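Local atomic coordinates of putative nucleic acid-binding lipoprotein (Klebsiella pneumoniae subsp. pneumoniae MGH 78578, PDB entry 3F1Z), a protein that is of unknown function but, as a putative lipoprotein with an OB-fold, may bind nucleic acid. Residues Ala30-Leu33 with Gln34-Leu38; Ser94-Ser97 with Ala98-Glu101. All blocks are in the same frame, centred on the assembly; numbering follows the deposited sequence.

Contact 1: Ala30-Leu33 with Gln34-Leu38; sequences AQFL and QPFTL
Phe32 and Phe36, one helical turn apart, put their rings together at an oblique angle: the planes stand at 57°, the centroids lie 5.3 Å apart, and the closest carbons are Phe32 CZ and Phe36 CE1 at 3.7 Å. Phe32 carries CG anti to its backbone N (chi1 173°), which brings its ring up to that of Phe36. The edge of the Phe36 ring also meets the backbone, with CD1 3.4 Å from Phe32 O and that oxygen in the ring plane. These are i to i+4 contacts along helix 29-38 of this OB-fold protein, whose side chains meet helix 40-47 and the loops around Lys86 and Pro124. Pro35 lacks an N-H, and the helix kinks here; its CD lies 3.5 Å from Gln31 O, the carbonyl an N-H at this position would have bonded, and 3.3 Å from Phe32 O. Before the kink, Gln34 N makes weak bonds to Ala30 O and Gln31 O. Across the kink, Thr37 gives two bonds to Leu33 O, from N at 3.0 Å, nearly in line with the carbonyl bond, and from OG1, also at 3.0 Å, which sits 54° out of the carbonyl plane. The Thr37 hydroxyl folds back because OG1 lies anti to its own carbonyl carbon, and it is also hydrogen-bonded to Lys86 NZ. On the buried side, Tyr47 meets Phe32 edge-to-face, Pro124 touches both phenylalanines, and Ala43 touches Phe36.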
ATOM      1  N   ALA A  30      -1.076   9.032  -6.936  1.00 28.92           N
ATOM      2  CA  ALA A  30      -0.323  10.264  -7.209  1.00 30.06           C
ATOM      3  C   ALA A  30      -0.304  11.136  -5.983  1.00 30.64           C
ATOM      4  O   ALA A  30       0.724  11.721  -5.657  1.00 29.05           O
ATOM      5  CB  ALA A  30      -0.908  11.055  -8.379  1.00 26.59           C
ATOM      6  N   GLN A  31      -1.450  11.245  -5.318  1.00 31.99           N
ATOM      7  CA  GLN A  31      -1.511  12.130  -4.146  1.00 33.26           C
ATOM      8  C   GLN A  31      -0.614  11.669  -3.018  1.00 32.31           C
ATOM      9  O   GLN A  31       0.130  12.435  -2.476  1.00 33.01           O
ATOM     10  CB  GLN A  31      -2.936  12.347  -3.670  1.00 33.16           C
ATOM     11  CG  GLN A  31      -3.686  13.229  -4.611  1.00 33.84           C
ATOM     12  CD  GLN A  31      -5.214  13.204  -4.393  1.00 34.46           C
ATOM     13  OE1 GLN A  31      -5.812  12.180  -3.989  1.00 35.50           O
ATOM     14  NE2 GLN A  31      -5.843  14.308  -4.714  1.00 32.61           N
ATOM     15  N   PHE A  32      -0.683  10.404  -2.680  1.00 32.30           N
ATOM     16  CA  PHE A  32       0.121   9.893  -1.613  1.00 31.34           C
ATOM     17  C   PHE A  32       1.620   9.934  -1.939  1.00 31.78           C
ATOM     18  O   PHE A  32       2.437  10.168  -1.050  1.00 31.59           O
ATOM     19  CB  PHE A  32      -0.308   8.479  -1.268  1.00 30.83           C
ATOM     20  CG  PHE A  32       0.585   7.833  -0.275  1.00 30.76           C
ATOM     21  CD1 PHE A  32       0.710   8.366   0.978  1.00 30.23           C
ATOM     22  CD2 PHE A  32       1.300   6.720  -0.596  1.00 30.28           C
ATOM     23  CE1 PHE A  32       1.496   7.803   1.890  1.00 30.47           C
ATOM     24  CE2 PHE A  32       2.125   6.150   0.322  1.00 31.08           C
ATOM     25  CZ  PHE A  32       2.227   6.694   1.574  1.00 31.43           C
ATOM     26  N   LEU A  33       1.987   9.692  -3.188  1.00 32.34           N
ATOM     27  CA  LEU A  33       3.401   9.709  -3.565  1.00 32.48           C
ATOM     28  C   LEU A  33       3.982  11.099  -3.802  1.00 32.74           C
ATOM     29  O   LEU A  33       5.201  11.269  -3.818  1.00 35.03           O
ATOM     30  CB  LEU A  33       3.671   8.799  -4.765  1.00 31.51           C
ATOM     31  CG  LEU A  33       3.418   7.302  -4.512  1.00 31.88           C
ATOM     32  CD1 LEU A  33       3.891   6.529  -5.737  1.00 32.39           C
ATOM     33  CD2 LEU A  33       4.082   6.759  -3.316  1.00 29.63           C
ATOM     34  N   GLN A  34       3.156  12.101  -3.932  1.00 33.90           N
ATOM     35  CA  GLN A  34       3.674  13.444  -4.222  1.00 35.40           C
ATOM     36  C   GLN A  34       4.769  13.930  -3.252  1.00 33.94           C
ATOM     37  O   GLN A  34       5.816  14.359  -3.684  1.00 33.09           O
ATOM     38  CB  GLN A  34       2.528  14.455  -4.327  1.00 36.93           C
ATOM     39  CG  GLN A  34       2.929  15.905  -4.581  1.00 38.85           C
ATOM     40  CD  GLN A  34       3.766  16.099  -5.868  1.00 42.71           C
ATOM     41  OE1 GLN A  34       3.652  15.314  -6.836  1.00 44.62           O
ATOM     42  NE2 GLN A  34       4.620  17.164  -5.879  1.00 43.84           N
ATOM     43  N   PRO A  35       4.537  13.828  -1.945  1.00 33.52           N
ATOM     44  CA  PRO A  35       5.559  14.253  -0.987  1.00 33.04           C
ATOM     45  C   PRO A  35       6.846  13.441  -1.084  1.00 31.51           C
ATOM     46  O   PRO A  35       7.894  13.997  -0.877  1.00 29.23           O
ATOM     47  CB  PRO A  35       4.895  14.009   0.389  1.00 32.79           C
ATOM     48  CG  PRO A  35       3.494  13.866   0.112  1.00 33.40           C
ATOM     49  CD  PRO A  35       3.346  13.304  -1.257  1.00 33.63           C
ATOM     50  N   PHE A  36       6.738  12.140  -1.366  1.00 31.28           N
ATOM     51  CA  PHE A  36       7.919  11.274  -1.523  1.00 31.46           C
ATOM     52  C   PHE A  36       8.710  11.655  -2.774  1.00 31.63           C
ATOM     53  O   PHE A  36       9.947  11.492  -2.846  1.00 33.59           O
ATOM     54  CB  PHE A  36       7.526   9.778  -1.549  1.00 30.82           C
ATOM     55  CG  PHE A  36       6.946   9.275  -0.224  1.00 30.68           C
ATOM     56  CD1 PHE A  36       5.607   9.420   0.064  1.00 30.55           C
ATOM     57  CD2 PHE A  36       7.768   8.715   0.738  1.00 30.35           C
ATOM     58  CE1 PHE A  36       5.107   9.000   1.280  1.00 31.97           C
ATOM     59  CE2 PHE A  36       7.284   8.290   1.951  1.00 30.05           C
ATOM     60  CZ  PHE A  36       5.971   8.435   2.245  1.00 30.94           C
ATOM     61  N   THR A  37       8.011  12.175  -3.759  1.00 31.61           N
ATOM     62  CA  THR A  37       8.652  12.617  -5.001  1.00 31.96           C
ATOM     63  C   THR A  37       9.516  13.854  -4.695  1.00 30.44           C
ATOM     64  O   THR A  37      10.609  13.998  -5.228  1.00 30.72           O
ATOM     65  CB  THR A  37       7.557  12.856  -6.105  1.00 33.61           C
ATOM     66  OG1 THR A  37       6.854  11.602  -6.331  1.00 35.25           O
ATOM     67  CG2 THR A  37       8.145  13.399  -7.420  1.00 32.85           C
ATOM     68  N   LEU A  38       9.045  14.712  -3.803  1.00 29.02           N
ATOM     69  CA  LEU A  38       9.779  15.913  -3.403  1.00 29.31           C
ATOM     70  C   LEU A  38      10.995  15.617  -2.463  1.00 27.92           C
ATOM     71  O   LEU A  38      12.081  16.179  -2.612  1.00 26.37           O
ATOM     72  CB  LEU A  38       8.830  16.873  -2.709  1.00 29.61           C
ATOM     73  CG  LEU A  38       8.257  18.041  -3.503  1.00 33.37           C
ATOM     74  CD1 LEU A  38       7.978  17.744  -4.990  1.00 34.11           C
ATOM     75  CD2 LEU A  38       6.992  18.637  -2.786  1.00 32.96           C
TER

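Contact 2: Ser94-Ser97 with Ala98-Glu101; sequences SHNS and ADVE
Asp99 OD2 is gripped by two N-H donors, Asn96 ND2 at 3.1 Å and the backbone N of Val131. The amide-carboxylate bond is bent, with an N-H...O angle of 141°. Asn96 ND2 comes in 55° above the carboxylate plane, while Asp99 OD2 is tilted out of the amide plane, and the two flat groups are turned 51° against each other. Asn96 swings its CG anti to its backbone N, which carries the amide across the Asp99 carboxylate; its OD1 then rests 3.2 Å from Asp99 CG. Val131 N and the amide together would be expected to stabilise the negative charge on Asp99.

Asn96 stands at the N-cap position of helix 97-100. Its carbonyl O receives weak bonds from Asp99 N and Val100 N, and Val100 CG2 lies 3.5 Å from the same oxygen. A water bridges the start of the turn, donating to His95 O and accepting from Ala98 N, each at 3.0 Å. Glu101 N bonds to Ser97 O at 2.9 Å, nearly in line with the carbonyl; Glu101 CG packs 3.3 Å from that Ser97 O. This short helix follows strand 88-93 and lies against the sheet: Val100 touches Phe73 of strand 71-78 and Phe92 of strand 88-93, Ser97 also meets Phe73, and Asp99 reaches the strand 129-131 through Val131.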
ATOM      1  N   SER A  94       1.197 -13.571   5.722  1.00 30.26           N
ATOM      2  CA  SER A  94       0.495 -14.785   5.390  1.00 30.42           C
ATOM      3  C   SER A  94      -0.861 -14.884   6.024  1.00 31.63           C
ATOM      4  O   SER A  94      -1.754 -15.555   5.485  1.00 33.06           O
ATOM      5  CB  SER A  94       1.345 -16.030   5.754  1.00 30.94           C
ATOM      6  OG  SER A  94       1.859 -16.009   7.079  1.00 30.19           O
ATOM      7  N   HIS A  95      -1.034 -14.210   7.146  1.00 32.01           N
ATOM      8  CA  HIS A  95      -2.304 -14.222   7.862  1.00 33.61           C
ATOM      9  C   HIS A  95      -3.393 -13.419   7.145  1.00 34.08           C
ATOM     10  O   HIS A  95      -4.544 -13.454   7.556  1.00 33.54           O
ATOM     11  CB  HIS A  95      -2.120 -13.680   9.287  1.00 32.85           C
ATOM     12  CG  HIS A  95      -1.591 -12.292   9.320  1.00 32.80           C
ATOM     13  ND1 HIS A  95      -2.370 -11.211   9.675  1.00 34.50           N
ATOM     14  CD2 HIS A  95      -0.377 -11.793   8.997  1.00 32.11           C
ATOM     15  CE1 HIS A  95      -1.652 -10.103   9.577  1.00 33.67           C
ATOM     16  NE2 HIS A  95      -0.439 -10.432   9.172  1.00 32.87           N
ATOM     17  N   ASN A  96      -3.042 -12.708   6.081  1.00 34.75           N
ATOM     18  CA  ASN A  96      -4.036 -11.925   5.391  1.00 36.43           C
ATOM     19  C   ASN A  96      -4.150 -12.383   3.950  1.00 37.00           C
ATOM     20  O   ASN A  96      -4.337 -11.578   3.032  1.00 38.13           O
ATOM     21  CB  ASN A  96      -3.762 -10.405   5.522  1.00 37.28           C
ATOM     22  CG  ASN A  96      -5.038  -9.587   5.357  1.00 39.14           C
ATOM     23  OD1 ASN A  96      -6.149 -10.171   5.240  1.00 41.24           O
ATOM     24  ND2 ASN A  96      -4.913  -8.249   5.312  1.00 38.92           N
ATOM     25  N   SER A  97      -4.073 -13.693   3.745  1.00 36.40           N
ATOM     26  CA  SER A  97      -4.152 -14.210   2.412  1.00 36.18           C
ATOM     27  C   SER A  97      -5.573 -14.091   1.865  1.00 36.49           C
ATOM     28  O   SER A  97      -5.750 -13.976   0.656  1.00 37.71           O
ATOM     29  CB  SER A  97      -3.564 -15.633   2.313  1.00 35.73           C
ATOM     30  OG  SER A  97      -4.332 -16.578   2.963  1.00 34.54           O
ATOM     31  N   ALA A  98      -6.582 -14.095   2.723  1.00 35.70           N
ATOM     32  CA  ALA A  98      -7.970 -13.880   2.256  1.00 35.96           C
ATOM     33  C   ALA A  98      -8.104 -12.542   1.501  1.00 35.75           C
ATOM     34  O   ALA A  98      -8.749 -12.466   0.442  1.00 35.65           O
ATOM     35  CB  ALA A  98      -8.946 -13.910   3.411  1.00 34.68           C
ATOM     36  N   ASP A  99      -7.505 -11.483   2.025  1.00 34.87           N
ATOM     37  CA  ASP A  99      -7.652 -10.209   1.358  1.00 35.04           C
ATOM     38  C   ASP A  99      -6.961 -10.249   0.009  1.00 34.44           C
ATOM     39  O   ASP A  99      -7.505  -9.742  -0.989  1.00 34.23           O
ATOM     40  CB  ASP A  99      -7.042  -9.067   2.153  1.00 36.91           C
ATOM     41  CG  ASP A  99      -7.972  -8.456   3.196  1.00 37.85           C
ATOM     42  OD1 ASP A  99      -9.105  -8.939   3.413  1.00 37.93           O
ATOM     43  OD2 ASP A  99      -7.495  -7.455   3.812  1.00 39.36           O
ATOM     44  N   VAL A 100      -5.763 -10.849  -0.010  1.00 33.12           N
ATOM     45  CA  VAL A 100      -4.953 -10.904  -1.219  1.00 31.93           C
ATOM     46  C   VAL A 100      -5.660 -11.704  -2.305  1.00 32.07           C
ATOM     47  O   VAL A 100      -5.647 -11.317  -3.461  1.00 31.86           O
ATOM     48  CB  VAL A 100      -3.553 -11.472  -0.959  1.00 30.82           C
ATOM     49  CG1 VAL A 100      -2.754 -11.567  -2.265  1.00 28.94           C
ATOM     50  CG2 VAL A 100      -2.806 -10.602   0.056  1.00 30.92           C
ATOM     51  N   GLU A 101      -6.305 -12.790  -1.909  1.00 31.95           N
ATOM     52  CA  GLU A 101      -7.000 -13.659  -2.843  1.00 33.44           C
ATOM     53  C   GLU A 101      -8.292 -13.087  -3.415  1.00 33.72           C
ATOM     54  O   GLU A 101      -8.885 -13.677  -4.327  1.00 34.71           O
ATOM     55  CB  GLU A 101      -7.244 -15.006  -2.193  1.00 33.54           C
ATOM     56  CG  GLU A 101      -5.932 -15.762  -2.054  1.00 35.37           C
ATOM     57  CD  GLU A 101      -6.040 -17.157  -1.468  1.00 36.59           C
ATOM     58  OE1 GLU A 101      -7.178 -17.675  -1.400  1.00 39.32           O
ATOM     59  OE2 GLU A 101      -4.964 -17.740  -1.104  1.00 39.41           O
TER
HETATM   60  O   HOH W   1      -6.545 -14.561   5.669  1.00 33.16           O

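In the fold
Contacts 1 and 2 are both local turns of helix, but they belong to different elements on opposite sides of the chain's centre, with their centres 27 Å apart and nearest atoms about 17 Å apart. Contact 1 is partly buried, and its longer helix presents a paired aromatic face to helix 40-47 and the loop carrying Pro124. Contact 2 is a surface contact at the start of a one-turn helix, where an amide-carboxylate bond and a bridging water join the backbone bonds and Val100 is the buried residue. Contact 1 has several polar ties to the rest of the chain, while in contact 2 the aspartate is held by a strand backbone.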